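Local coordinates for protein TrwC (PDB 4PCB) that is a plasmid-encoded conjugative relaxase whose N-terminal part, described here, binds DNA and metal ions and probably nicks the transferred strand at the origin of transfer, at residues A[93-98]-A[157-162]; A[152-157]-A[265-270]. All blocks are in the same frame, centred on the assembly; numbering follows the deposited sequence.

Interaction 1: A[93-98]-A[157-162]. With PO4 (phosphate ion), chain E; nucleotides of chain B.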
ATOM      1  N   SER A  93     -13.897  -5.439   7.495  1.00 19.35           N
ATOM      2  CA  SER A  93     -14.154  -6.047   8.789  1.00 18.19           C
ATOM      3  C   SER A  93     -12.900  -6.084   9.639  1.00 19.62           C
ATOM      4  O   SER A  93     -12.960  -6.047  10.885  1.00 20.50           O
ATOM      5  CB  SER A  93     -14.704  -7.451   8.607  1.00 22.55           C
ATOM      6  OG  SER A  93     -13.794  -8.227   7.847  1.00 23.43           O
ATOM      7  N   VAL A  94     -11.760  -6.197   8.970  1.00 18.41           N
ATOM      8  CA  VAL A  94     -10.503  -6.180   9.688  1.00 17.45           C
ATOM      9  C   VAL A  94     -10.200  -4.763  10.162  1.00 19.84           C
ATOM     10  O   VAL A  94      -9.700  -4.582  11.271  1.00 21.49           O
ATOM     11  CB  VAL A  94      -9.354  -6.737   8.837  1.00 20.22           C
ATOM     12  CG1 VAL A  94      -9.886  -7.598   7.707  1.00 16.50           C
ATOM     13  CG2 VAL A  94      -8.540  -5.629   8.278  1.00 21.39           C
ATOM     14  N   SER A  95     -10.573  -3.748   9.387  1.00 19.98           N
ATOM     15  CA  SER A  95     -10.291  -2.383   9.829  1.00 21.06           C
ATOM     16  C   SER A  95     -11.094  -2.019  11.084  1.00 19.36           C
ATOM     17  O   SER A  95     -10.570  -1.394  11.996  1.00 20.42           O
ATOM     18  CB  SER A  95     -10.591  -1.391   8.713  1.00 13.33           C
ATOM     19  OG  SER A  95      -9.972  -1.774   7.506  1.00 12.92           O
ATOM     20  N   LEU A  96     -12.336  -2.489  11.146  1.00 24.31           N
ATOM     21  CA  LEU A  96     -13.269  -2.184  12.227  1.00 15.29           C
ATOM     22  C   LEU A  96     -12.867  -2.826  13.561  1.00 17.15           C
ATOM     23  O   LEU A  96     -12.962  -2.216  14.615  1.00 19.75           O
ATOM     24  CB  LEU A  96     -14.643  -2.692  11.825  1.00 21.41           C
ATOM     25  CG  LEU A  96     -15.084  -2.330  10.398  1.00 20.94           C
ATOM     26  CD1 LEU A  96     -16.475  -2.902  10.116  1.00 20.71           C
ATOM     27  CD2 LEU A  96     -15.026  -0.839  10.143  1.00 17.92           C
ATOM     28  N   GLN A  97     -12.401  -4.067  13.515  1.00 21.53           N
ATOM     29  CA  GLN A  97     -11.987  -4.764  14.729  1.00 19.11           C
ATOM     30  C   GLN A  97     -10.677  -4.178  15.236  1.00 15.95           C
ATOM     31  O   GLN A  97     -10.324  -4.302  16.409  1.00 16.12           O
ATOM     32  CB  GLN A  97     -11.803  -6.260  14.456  1.00 23.66           C
ATOM     33  CG  GLN A  97     -11.824  -7.156  15.705  1.00 17.31           C
ATOM     34  CD  GLN A  97     -13.177  -7.656  16.072  1.00 16.00           C
ATOM     35  OE1 GLN A  97     -13.977  -7.997  15.198  1.00 21.53           O
ATOM     36  NE2 GLN A  97     -13.444  -7.748  17.372  1.00 24.76           N
ATOM     37  N   ALA A  98      -9.956  -3.517  14.339  1.00 23.05           N
ATOM     38  CA  ALA A  98      -8.670  -2.940  14.703  1.00 22.58           C
ATOM     39  C   ALA A  98      -8.822  -1.483  15.101  1.00 24.80           C
ATOM     40  O   ALA A  98      -8.191  -1.033  16.057  1.00 31.03           O
ATOM     41  CB  ALA A  98      -7.686  -3.071  13.557  1.00 17.51           C
ATOM     42  N   ASP A 157     -13.744   6.437   6.660  1.00 25.91           N
ATOM     43  CA  ASP A 157     -14.196   5.166   7.186  1.00 27.64           C
ATOM     44  C   ASP A 157     -12.973   4.461   7.735  1.00 22.13           C
ATOM     45  O   ASP A 157     -11.883   4.596   7.170  1.00 22.90           O
ATOM     46  CB  ASP A 157     -14.810   4.314   6.076  1.00 27.57           C
ATOM     47  CG  ASP A 157     -16.139   4.852   5.594  1.00 27.59           C
ATOM     48  OD1 ASP A 157     -17.076   4.940   6.410  1.00 22.23           O
ATOM     49  OD2 ASP A 157     -16.245   5.174   4.394  1.00 22.20           O
ATOM     50  N   PRO A 158     -13.118   3.704   8.813  1.00 20.47           N
ATOM     51  CA  PRO A 158     -11.974   2.934   9.298  1.00 18.93           C
ATOM     52  C   PRO A 158     -11.409   2.105   8.151  1.00 18.10           C
ATOM     53  O   PRO A 158     -12.029   1.125   7.751  1.00 22.34           O
ATOM     54  CB  PRO A 158     -12.593   2.040  10.365  1.00 15.82           C
ATOM     55  CG  PRO A 158     -13.711   2.859  10.907  1.00 26.07           C
ATOM     56  CD  PRO A 158     -14.252   3.655   9.751  1.00 20.01           C
ATOM     57  N   GLN A 159     -10.263   2.511   7.616  1.00 21.02           N
ATOM     58  CA  GLN A 159      -9.669   1.827   6.477  1.00 15.84           C
ATOM     59  C   GLN A 159      -8.171   1.634   6.649  1.00 19.27           C
ATOM     60  O   GLN A 159      -7.378   2.501   6.283  1.00 18.88           O
ATOM     61  CB  GLN A 159      -9.949   2.596   5.187  1.00 18.68           C
ATOM     62  CG  GLN A 159      -9.326   1.972   3.949  1.00 15.51           C
ATOM     63  CD  GLN A 159      -9.954   0.641   3.588  1.00 15.04           C
ATOM     64  OE1 GLN A 159     -10.741   0.088   4.352  1.00 17.33           O
ATOM     65  NE2 GLN A 159      -9.607   0.122   2.420  1.00 10.78           N
ATOM     66  N   LEU A 160      -7.792   0.489   7.205  1.00 22.44           N
ATOM     67  CA  LEU A 160      -6.392   0.121   7.357  1.00 16.73           C
ATOM     68  C   LEU A 160      -5.749  -0.141   6.006  1.00 13.03           C
ATOM     69  O   LEU A 160      -6.227  -0.938   5.210  1.00 13.46           O
ATOM     70  CB  LEU A 160      -6.262  -1.091   8.256  1.00 15.27           C
ATOM     71  CG  LEU A 160      -6.154  -0.661   9.714  1.00 18.46           C
ATOM     72  CD1 LEU A 160      -6.167  -1.872  10.602  1.00 16.42           C
ATOM     73  CD2 LEU A 160      -4.885   0.129   9.911  1.00 13.29           C
ATOM     74  N   HIS A 161      -4.673   0.581   5.752  1.00 19.26           N
ATOM     75  CA  HIS A 161      -3.907   0.463   4.524  1.00 15.67           C
ATOM     76  C   HIS A 161      -2.482   0.944   4.756  1.00 18.75           C
ATOM     77  O   HIS A 161      -2.253   1.873   5.543  1.00 18.80           O
ATOM     78  CB  HIS A 161      -4.600   1.249   3.404  1.00 21.20           C
ATOM     79  CG  HIS A 161      -4.868   2.692   3.729  1.00 20.58           C
ATOM     80  ND1 HIS A 161      -5.759   3.079   4.715  1.00 15.61           N
ATOM     81  CD2 HIS A 161      -4.393   3.839   3.187  1.00 19.83           C
ATOM     82  CE1 HIS A 161      -5.805   4.399   4.767  1.00 16.71           C
ATOM     83  NE2 HIS A 161      -4.992   4.885   3.859  1.00 21.25           N
ATOM     84  N   THR A 162      -1.513   0.317   4.091  1.00 22.24           N
ATOM     85  CA  THR A 162      -0.110   0.673   4.322  1.00 14.30           C
ATOM     86  C   THR A 162       0.597   1.025   3.040  1.00 13.18           C
ATOM     87  O   THR A 162       0.561   0.260   2.097  1.00 17.05           O
ATOM     88  CB  THR A 162       0.674  -0.463   5.010  1.00 18.00           C
ATOM     89  OG1 THR A 162       0.007  -0.876   6.223  1.00 18.51           O
ATOM     90  CG2 THR A 162       2.114  -0.011   5.308  1.00 14.74           C
TER
HETATM   91  P   PO4 E 301      -3.966   7.958   2.315  1.00 24.17           P
HETATM   92  O1  PO4 E 301      -2.924   8.928   1.829  1.00 23.94           O
HETATM   93  O2  PO4 E 301      -3.926   7.840   3.825  1.00 19.31           O
HETATM   94  O3  PO4 E 301      -3.689   6.645   1.639  1.00 19.20           O
HETATM   95  O4  PO4 E 301      -5.356   8.437   1.930  1.00 33.29           O
ATOM     96  P    DT B  21     -15.869  -5.185  -0.157  1.00 26.71           P
ATOM     97  OP1  DT B  21     -16.043  -6.003   1.066  1.00 24.46           O
ATOM     98  OP2  DT B  21     -16.985  -5.058  -1.125  1.00 20.76           O
ATOM     99  O5'  DT B  21     -15.413  -3.728   0.297  1.00 29.71           O
ATOM    100  C5'  DT B  21     -15.856  -3.174   1.549  1.00 25.72           C
ATOM    101  C4'  DT B  21     -14.796  -2.266   2.128  1.00 20.42           C
ATOM    102  O4'  DT B  21     -13.600  -3.032   2.411  1.00 22.93           O
ATOM    103  C3'  DT B  21     -14.349  -1.132   1.206  1.00 19.70           C
ATOM    104  O3'  DT B  21     -13.981  -0.001   1.998  1.00 23.96           O
ATOM    105  C2'  DT B  21     -13.111  -1.706   0.543  1.00 17.48           C
ATOM    106  C1'  DT B  21     -12.501  -2.476   1.698  1.00 20.35           C
ATOM    107  N1   DT B  21     -11.593  -3.576   1.310  1.00 19.66           N
ATOM    108  C2   DT B  21     -10.274  -3.261   1.079  1.00 21.99           C
ATOM    109  O2   DT B  21      -9.833  -2.127   1.173  1.00 23.74           O
ATOM    110  N3   DT B  21      -9.483  -4.329   0.730  1.00 23.12           N
ATOM    111  C4   DT B  21      -9.872  -5.647   0.595  1.00 21.37           C
ATOM    112  O4   DT B  21      -9.048  -6.498   0.273  1.00 20.75           O
ATOM    113  C5   DT B  21     -11.270  -5.907   0.853  1.00 17.13           C
ATOM    114  C7   DT B  21     -11.784  -7.305   0.729  1.00 17.23           C
ATOM    115  C6   DT B  21     -12.049  -4.872   1.191  1.00 23.21           C
ATOM    116  P    DT B  22     -14.328   1.471   1.495  1.00 27.42           P
ATOM    117  OP1  DT B  22     -14.108   2.401   2.627  1.00 21.15           O
ATOM    118  OP2  DT B  22     -15.655   1.425   0.832  1.00 28.45           O
ATOM    119  O5'  DT B  22     -13.215   1.745   0.388  1.00 15.96           O
ATOM    120  C5'  DT B  22     -11.958   2.348   0.750  1.00 14.19           C
ATOM    121  C4'  DT B  22     -11.061   2.498  -0.457  1.00 18.15           C
ATOM    122  O4'  DT B  22     -11.397   1.518  -1.463  1.00 17.52           O
ATOM    123  C3'  DT B  22     -11.135   3.862  -1.154  1.00 20.48           C
ATOM    124  O3'  DT B  22      -9.927   4.609  -0.964  1.00 18.29           O
ATOM    125  C2'  DT B  22     -11.329   3.529  -2.627  1.00 19.74           C
ATOM    126  C1'  DT B  22     -11.003   2.051  -2.710  1.00 16.79           C
ATOM    127  N1   DT B  22     -11.714   1.321  -3.780  1.00 18.77           N
ATOM    128  C2   DT B  22     -11.160   1.349  -5.039  1.00 15.53           C
ATOM    129  O2   DT B  22     -10.122   1.933  -5.296  1.00 18.70           O
ATOM    130  N3   DT B  22     -11.867   0.658  -5.991  1.00 15.73           N
ATOM    131  C4   DT B  22     -13.049  -0.035  -5.814  1.00 20.04           C
ATOM    132  O4   DT B  22     -13.570  -0.608  -6.766  1.00 23.08           O
ATOM    133  C5   DT B  22     -13.578  -0.018  -4.470  1.00 20.76           C
ATOM    134  C7   DT B  22     -14.854  -0.743  -4.183  1.00 21.08           C
ATOM    135  C6   DT B  22     -12.896   0.654  -3.534  1.00 19.22           C
TER
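Ser95, on helix 92-100, and Leu160, in the segment leading into strand 161-171, bring the two backbones to their nearest approach, 5.3 Å between their CA atoms, and both side chains start out toward the opposing segment. One hydrogen bond joins them: Leu160 N donates to Ser95 OG at 3.2 Å, with an N-H...O angle of 159°. The chi1 of Ser95, -51°, sets OG beside its own backbone N and opposite the carbonyl carbon. The same OG is hydrogen-bonded to Pro91 O, so the hydroxyl links the start of the helix to the incoming chain. Its CB meanwhile rests 3.1 Å from Pro158 O.

Apolar contacts flank this polar centre. Leu96 begins by pointing away from the loop, yet its CD2 branch returns to lie 3.8 Å from Pro158 CB, while Ala98 CB meets the CD1 branch of Leu160 at 3.5 Å.

Gln159 starts away from the helix, but its amide spans helix and DNA. With CG anti to the backbone N (chi1 178°) and a bend at chi2, NE2 donates to the base O2 of thymidine DT21 of chain B at 2.6 Å; Lys92 of the helix holds both Gln159 OE1 and Pro158 O. His161, seen to bind zinc and copper together with His150 and His163, here meets a phosphate ion at its ring edge, NE2 donating to PO4 O2 at 3.1 Å. The ion, also bonded to His163 NE2, is probably from the crystallisation liquor.

This buried contact thus joins helix 92-100 to the segment entering strand 161-171, an inner strand of the antiparallel sheet that carries the metal-binding histidines. Ala98 also packs on helix 104-122, Pro158 and Leu96 share Phe232, and His161 and Thr162 make backbone bonds to His150 and Phe88 in the adjoining strands.

Interaction 2: A[152-157]-A[265-270]. With nucleotides of chain B.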
ATOM      1  N   THR A 152      -7.376   5.673   7.961  1.00 21.94           N
ATOM      2  CA  THR A 152      -8.629   6.204   7.436  1.00 23.63           C
ATOM      3  C   THR A 152      -8.679   6.246   5.909  1.00 20.64           C
ATOM      4  O   THR A 152      -7.705   5.922   5.235  1.00 24.58           O
ATOM      5  CB  THR A 152      -8.939   7.601   8.021  1.00 15.96           C
ATOM      6  OG1 THR A 152     -10.340   7.872   7.907  1.00 25.48           O
ATOM      7  CG2 THR A 152      -8.156   8.686   7.295  1.00 25.58           C
ATOM      8  N   SER A 153      -9.830   6.644   5.377  1.00 19.99           N
ATOM      9  CA  SER A 153      -9.995   6.836   3.941  1.00 22.16           C
ATOM     10  C   SER A 153     -10.602   8.205   3.656  1.00 23.46           C
ATOM     11  O   SER A 153     -10.732   9.031   4.555  1.00 29.32           O
ATOM     12  CB  SER A 153     -10.861   5.734   3.335  1.00 21.64           C
ATOM     13  OG  SER A 153     -10.995   5.913   1.938  1.00 20.73           O
ATOM     14  N   ARG A 154     -10.972   8.441   2.403  1.00 18.84           N
ATOM     15  CA  ARG A 154     -11.504   9.734   1.990  1.00 21.86           C
ATOM     16  C   ARG A 154     -12.785  10.109   2.732  1.00 27.38           C
ATOM     17  O   ARG A 154     -12.978  11.265   3.102  1.00 25.90           O
ATOM     18  CB  ARG A 154     -11.730   9.760   0.474  1.00 24.35           C
ATOM     19  CG  ARG A 154     -12.650  10.868  -0.017  1.00 28.70           C
ATOM     20  CD  ARG A 154     -12.037  11.628  -1.179  1.00 35.09           C
ATOM     21  NE  ARG A 154     -11.290  12.795  -0.724  1.00 34.80           N
ATOM     22  CZ  ARG A 154     -10.486  13.518  -1.494  1.00 35.18           C
ATOM     23  NH1 ARG A 154      -9.849  14.562  -0.989  1.00 35.63           N
ATOM     24  NH2 ARG A 154     -10.320  13.196  -2.769  1.00 43.73           N
ATOM     25  N   GLU A 155     -13.662   9.135   2.941  1.00 22.38           N
ATOM     26  CA  GLU A 155     -14.929   9.395   3.602  1.00 21.65           C
ATOM     27  C   GLU A 155     -14.727   9.061   5.071  1.00 26.81           C
ATOM     28  O   GLU A 155     -15.682   8.905   5.841  1.00 26.39           O
ATOM     29  CB  GLU A 155     -16.030   8.564   2.965  1.00 21.10           C
ATOM     30  CG  GLU A 155     -17.375   9.239   2.754  1.00 26.65           C
ATOM     31  CD  GLU A 155     -17.326  10.544   1.975  1.00 27.18           C
ATOM     32  OE1 GLU A 155     -16.577  10.642   0.983  1.00 33.47           O
ATOM     33  OE2 GLU A 155     -18.076  11.469   2.346  1.00 23.55           O
ATOM     34  N   ARG A 156     -13.442   9.029   5.432  1.00 25.28           N
ATOM     35  CA  ARG A 156     -12.927   8.695   6.762  1.00 30.60           C
ATOM     36  C   ARG A 156     -13.611   7.509   7.432  1.00 29.14           C
ATOM     37  O   ARG A 156     -13.999   7.550   8.608  1.00 25.67           O
ATOM     38  CB  ARG A 156     -12.897   9.933   7.672  1.00 34.80           C
ATOM     39  CG  ARG A 156     -11.542  10.627   7.468  1.00 34.14           C
ATOM     40  CD  ARG A 156     -11.025  11.403   8.662  1.00 36.13           C
ATOM     41  NE  ARG A 156      -9.864  12.213   8.288  1.00 37.45           N
ATOM     42  CZ  ARG A 156      -9.924  13.394   7.675  1.00 47.14           C
ATOM     43  NH1 ARG A 156     -11.092  13.953   7.367  1.00 42.64           N
ATOM     44  NH2 ARG A 156      -8.802  14.034   7.377  1.00 56.35           N
ATOM     45  N   ASP A 157     -13.744   6.437   6.660  1.00 25.91           N
ATOM     46  CA  ASP A 157     -14.196   5.166   7.186  1.00 27.64           C
ATOM     47  C   ASP A 157     -12.973   4.461   7.735  1.00 22.13           C
ATOM     48  O   ASP A 157     -11.883   4.596   7.170  1.00 22.90           O
ATOM     49  CB  ASP A 157     -14.810   4.314   6.076  1.00 27.57           C
ATOM     50  CG  ASP A 157     -16.139   4.852   5.594  1.00 27.59           C
ATOM     51  OD1 ASP A 157     -17.076   4.940   6.410  1.00 22.23           O
ATOM     52  OD2 ASP A 157     -16.245   5.174   4.394  1.00 22.20           O
ATOM     53  N   SER A 265     -15.279  10.697  -7.051  1.00 49.76           N
ATOM     54  CA  SER A 265     -16.062  10.459  -5.845  1.00 46.16           C
ATOM     55  C   SER A 265     -15.311  11.106  -4.675  1.00 48.56           C
ATOM     56  O   SER A 265     -15.038  10.456  -3.661  1.00 48.23           O
ATOM     57  CB  SER A 265     -16.301   8.967  -5.613  1.00 37.53           C
ATOM     58  OG  SER A 265     -16.939   8.381  -6.736  1.00 32.52           O
ATOM     59  N   ARG A 266     -14.954  12.382  -4.850  1.00 47.57           N
ATOM     60  CA  ARG A 266     -14.146  13.125  -3.881  1.00 44.32           C
ATOM     61  C   ARG A 266     -14.950  13.696  -2.739  1.00 42.10           C
ATOM     62  O   ARG A 266     -16.162  13.862  -2.856  1.00 48.07           O
ATOM     63  CB  ARG A 266     -13.416  14.316  -4.524  1.00 46.55           C
ATOM     64  CG  ARG A 266     -13.031  14.221  -5.979  1.00 52.25           C
ATOM     65  CD  ARG A 266     -12.592  15.569  -6.505  1.00 52.56           C
ATOM     66  NE  ARG A 266     -13.530  16.139  -7.464  1.00 56.78           N
ATOM     67  CZ  ARG A 266     -13.636  17.441  -7.720  1.00 59.06           C
ATOM     68  NH1 ARG A 266     -12.865  18.315  -7.082  1.00 52.35           N
ATOM     69  NH2 ARG A 266     -14.520  17.871  -8.612  1.00 65.79           N
ATOM     70  N   ALA A 267     -14.283  13.957  -1.616  1.00 44.46           N
ATOM     71  CA  ALA A 267     -14.888  14.757  -0.551  1.00 41.09           C
ATOM     72  C   ALA A 267     -13.884  15.818  -0.100  1.00 46.54           C
ATOM     73  O   ALA A 267     -12.840  16.023  -0.734  1.00 44.10           O
ATOM     74  CB  ALA A 267     -15.317  13.875   0.632  1.00 35.98           C
ATOM     75  N   LYS A 268     -14.209  16.488   0.999  1.00 45.17           N
ATOM     76  CA  LYS A 268     -13.335  17.473   1.618  1.00 33.86           C
ATOM     77  C   LYS A 268     -12.463  16.779   2.659  1.00 45.66           C
ATOM     78  O   LYS A 268     -12.973  16.128   3.577  1.00 45.48           O
ATOM     79  CB  LYS A 268     -14.157  18.623   2.228  1.00 49.45           C
ATOM     80  CG  LYS A 268     -15.048  19.350   1.190  1.00 57.23           C
ATOM     81  CD  LYS A 268     -15.895  20.496   1.763  1.00 45.12           C
ATOM     82  CE  LYS A 268     -16.880  20.005   2.814  1.00 44.11           C
ATOM     83  NZ  LYS A 268     -17.939  19.156   2.185  1.00 44.62           N
ATOM     84  N   LYS A 269     -11.151  16.950   2.555  1.00 55.09           N
ATOM     85  CA  LYS A 269     -10.209  16.265   3.447  1.00 49.95           C
ATOM     86  C   LYS A 269     -10.168  16.931   4.820  1.00 50.94           C
ATOM     87  O   LYS A 269      -9.082  17.131   5.379  1.00 51.48           O
ATOM     88  CB  LYS A 269      -8.797  16.224   2.834  1.00 50.71           C
ATOM     89  CG  LYS A 269      -8.636  15.218   1.697  1.00 51.24           C
ATOM     90  CD  LYS A 269      -7.247  15.251   1.055  1.00 47.37           C
ATOM     91  CE  LYS A 269      -7.022  16.588   0.352  1.00 45.49           C
ATOM     92  NZ  LYS A 269      -8.046  16.879  -0.712  1.00 32.35           N
ATOM     93  N   THR A 270     -11.343  17.326   5.324  1.00 49.10           N
ATOM     94  CA  THR A 270     -11.444  18.070   6.579  1.00 44.84           C
ATOM     95  C   THR A 270     -10.652  17.378   7.693  1.00 50.30           C
ATOM     96  O   THR A 270     -10.901  16.223   8.067  1.00 46.35           O
ATOM     97  CB  THR A 270     -12.943  18.279   6.997  1.00 45.60           C
ATOM     98  OG1 THR A 270     -13.038  19.217   8.077  1.00 37.61           O
ATOM     99  CG2 THR A 270     -13.682  16.960   7.320  1.00 40.38           C
TER
ATOM    100  P    DG B  23      -9.833   6.107  -1.507  1.00 17.17           P
ATOM    101  OP1  DG B  23     -10.951   6.877  -0.912  1.00 16.18           O
ATOM    102  OP2  DG B  23      -9.684   6.046  -2.979  1.00 20.60           O
ATOM    103  O5'  DG B  23      -8.460   6.633  -0.896  1.00 18.71           O
ATOM    104  C5'  DG B  23      -7.313   6.854  -1.736  1.00 15.90           C
ATOM    105  C4'  DG B  23      -6.092   6.223  -1.111  1.00 29.29           C
ATOM    106  O4'  DG B  23      -6.362   4.826  -0.846  1.00 31.31           O
ATOM    107  C3'  DG B  23      -4.837   6.240  -1.981  1.00 28.35           C
ATOM    108  O3'  DG B  23      -4.042   7.395  -1.697  1.00 38.88           O
ATOM    109  C2'  DG B  23      -4.127   4.966  -1.565  1.00 17.11           C
ATOM    110  C1'  DG B  23      -5.294   4.021  -1.328  1.00 16.27           C
ATOM    111  N9   DG B  23      -5.754   3.343  -2.535  1.00 18.48           N
ATOM    112  C8   DG B  23      -5.401   3.638  -3.828  1.00 18.92           C
ATOM    113  N7   DG B  23      -5.969   2.858  -4.706  1.00 19.97           N
ATOM    114  C5   DG B  23      -6.740   1.990  -3.945  1.00 19.22           C
ATOM    115  C6   DG B  23      -7.583   0.920  -4.344  1.00 20.32           C
ATOM    116  O6   DG B  23      -7.823   0.511  -5.487  1.00 19.36           O
ATOM    117  N1   DG B  23      -8.179   0.305  -3.249  1.00 15.82           N
ATOM    118  C2   DG B  23      -7.992   0.669  -1.939  1.00 16.75           C
ATOM    119  N2   DG B  23      -8.656  -0.051  -1.024  1.00 16.66           N
ATOM    120  N3   DG B  23      -7.211   1.666  -1.554  1.00 14.64           N
ATOM    121  C4   DG B  23      -6.621   2.277  -2.602  1.00 18.70           C
ATOM    122  P    DT B  22     -14.328   1.471   1.495  1.00 27.42           P
ATOM    123  OP1  DT B  22     -14.108   2.401   2.627  1.00 21.15           O
ATOM    124  OP2  DT B  22     -15.655   1.425   0.832  1.00 28.45           O
ATOM    125  O5'  DT B  22     -13.215   1.745   0.388  1.00 15.96           O
ATOM    126  C5'  DT B  22     -11.958   2.348   0.750  1.00 14.19           C
ATOM    127  C4'  DT B  22     -11.061   2.498  -0.457  1.00 18.15           C
ATOM    128  O4'  DT B  22     -11.397   1.518  -1.463  1.00 17.52           O
ATOM    129  C3'  DT B  22     -11.135   3.862  -1.154  1.00 20.48           C
ATOM    130  O3'  DT B  22      -9.927   4.609  -0.964  1.00 18.29           O
ATOM    131  C2'  DT B  22     -11.329   3.529  -2.627  1.00 19.74           C
ATOM    132  C1'  DT B  22     -11.003   2.051  -2.710  1.00 16.79           C
ATOM    133  N1   DT B  22     -11.714   1.321  -3.780  1.00 18.77           N
ATOM    134  C2   DT B  22     -11.160   1.349  -5.039  1.00 15.53           C
ATOM    135  O2   DT B  22     -10.122   1.933  -5.296  1.00 18.70           O
ATOM    136  N3   DT B  22     -11.867   0.658  -5.991  1.00 15.73           N
ATOM    137  C4   DT B  22     -13.049  -0.035  -5.814  1.00 20.04           C
ATOM    138  O4   DT B  22     -13.570  -0.608  -6.766  1.00 23.08           O
ATOM    139  C5   DT B  22     -13.578  -0.018  -4.470  1.00 20.76           C
ATOM    140  C7   DT B  22     -14.854  -0.743  -4.183  1.00 21.08           C
ATOM    141  C6   DT B  22     -12.896   0.654  -3.534  1.00 19.22           C
TER
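Arg154 lies across the backbone of 265-270 from a type I beta turn, Ser153 to Arg156, closed by Arg156 N to Ser153 O at 2.8 Å. This turn belongs to the loop between strands 145-150 and 161-171 of the relaxase domain. A chi1 of 163° sends the Arg154 chain out beside its carbonyl carbon, and bends at chi2 and chi3 bring CD 3.3 Å from Ala267 N. Ala267 O sits 3.1 Å above one guanidinium face, offset toward the rim. Arg266 runs alongside, pointing the same way, with the two guanidinium planes turned 66° apart. Lys269 instead crosses obliquely, placing NZ at the edge of the Arg154 guanidinium, near its plane; these like charges gain no hydrogen bond from one another.

Arg156 projects toward 265-270 on an extended chain, with Lys269 O at the edge of its guanidinium. Glu155 lays its carboxylate by the Ala267 methyl, OE1 to CB 3.5 Å, and Glu155 O accepts a hydrogen bond from Lys234. On the DNA side, Ser153 OG makes a weak hydrogen bond of 3.4 Å to O3' of DT22 of chain B, while Arg154 CB stands 3.3 Å from OP1 of DG23 of chain B.

Interaction 1 is buried and interaction 2 lies at the surface, their centres about 14 Å apart, yet both use the chain between strands 145-150 and 161-171 and share Asp157. Asp157 OD1 forms a salt bridge with Lys234. The chemistry changes along this chain: the 93-98 contact pairs a serine hydroxyl with a backbone amide amid apolar side chains, whereas the 265-270 contact is made largely by long charged side chains against backbone, with no clear hydrogen bond across it. Gln159 CB and Ser153 CB pack 3.8 Å apart; of the same chain, Gln159 faces DT21, and Ser153 and Arg154 lie by DT22 and DG23 of chain B.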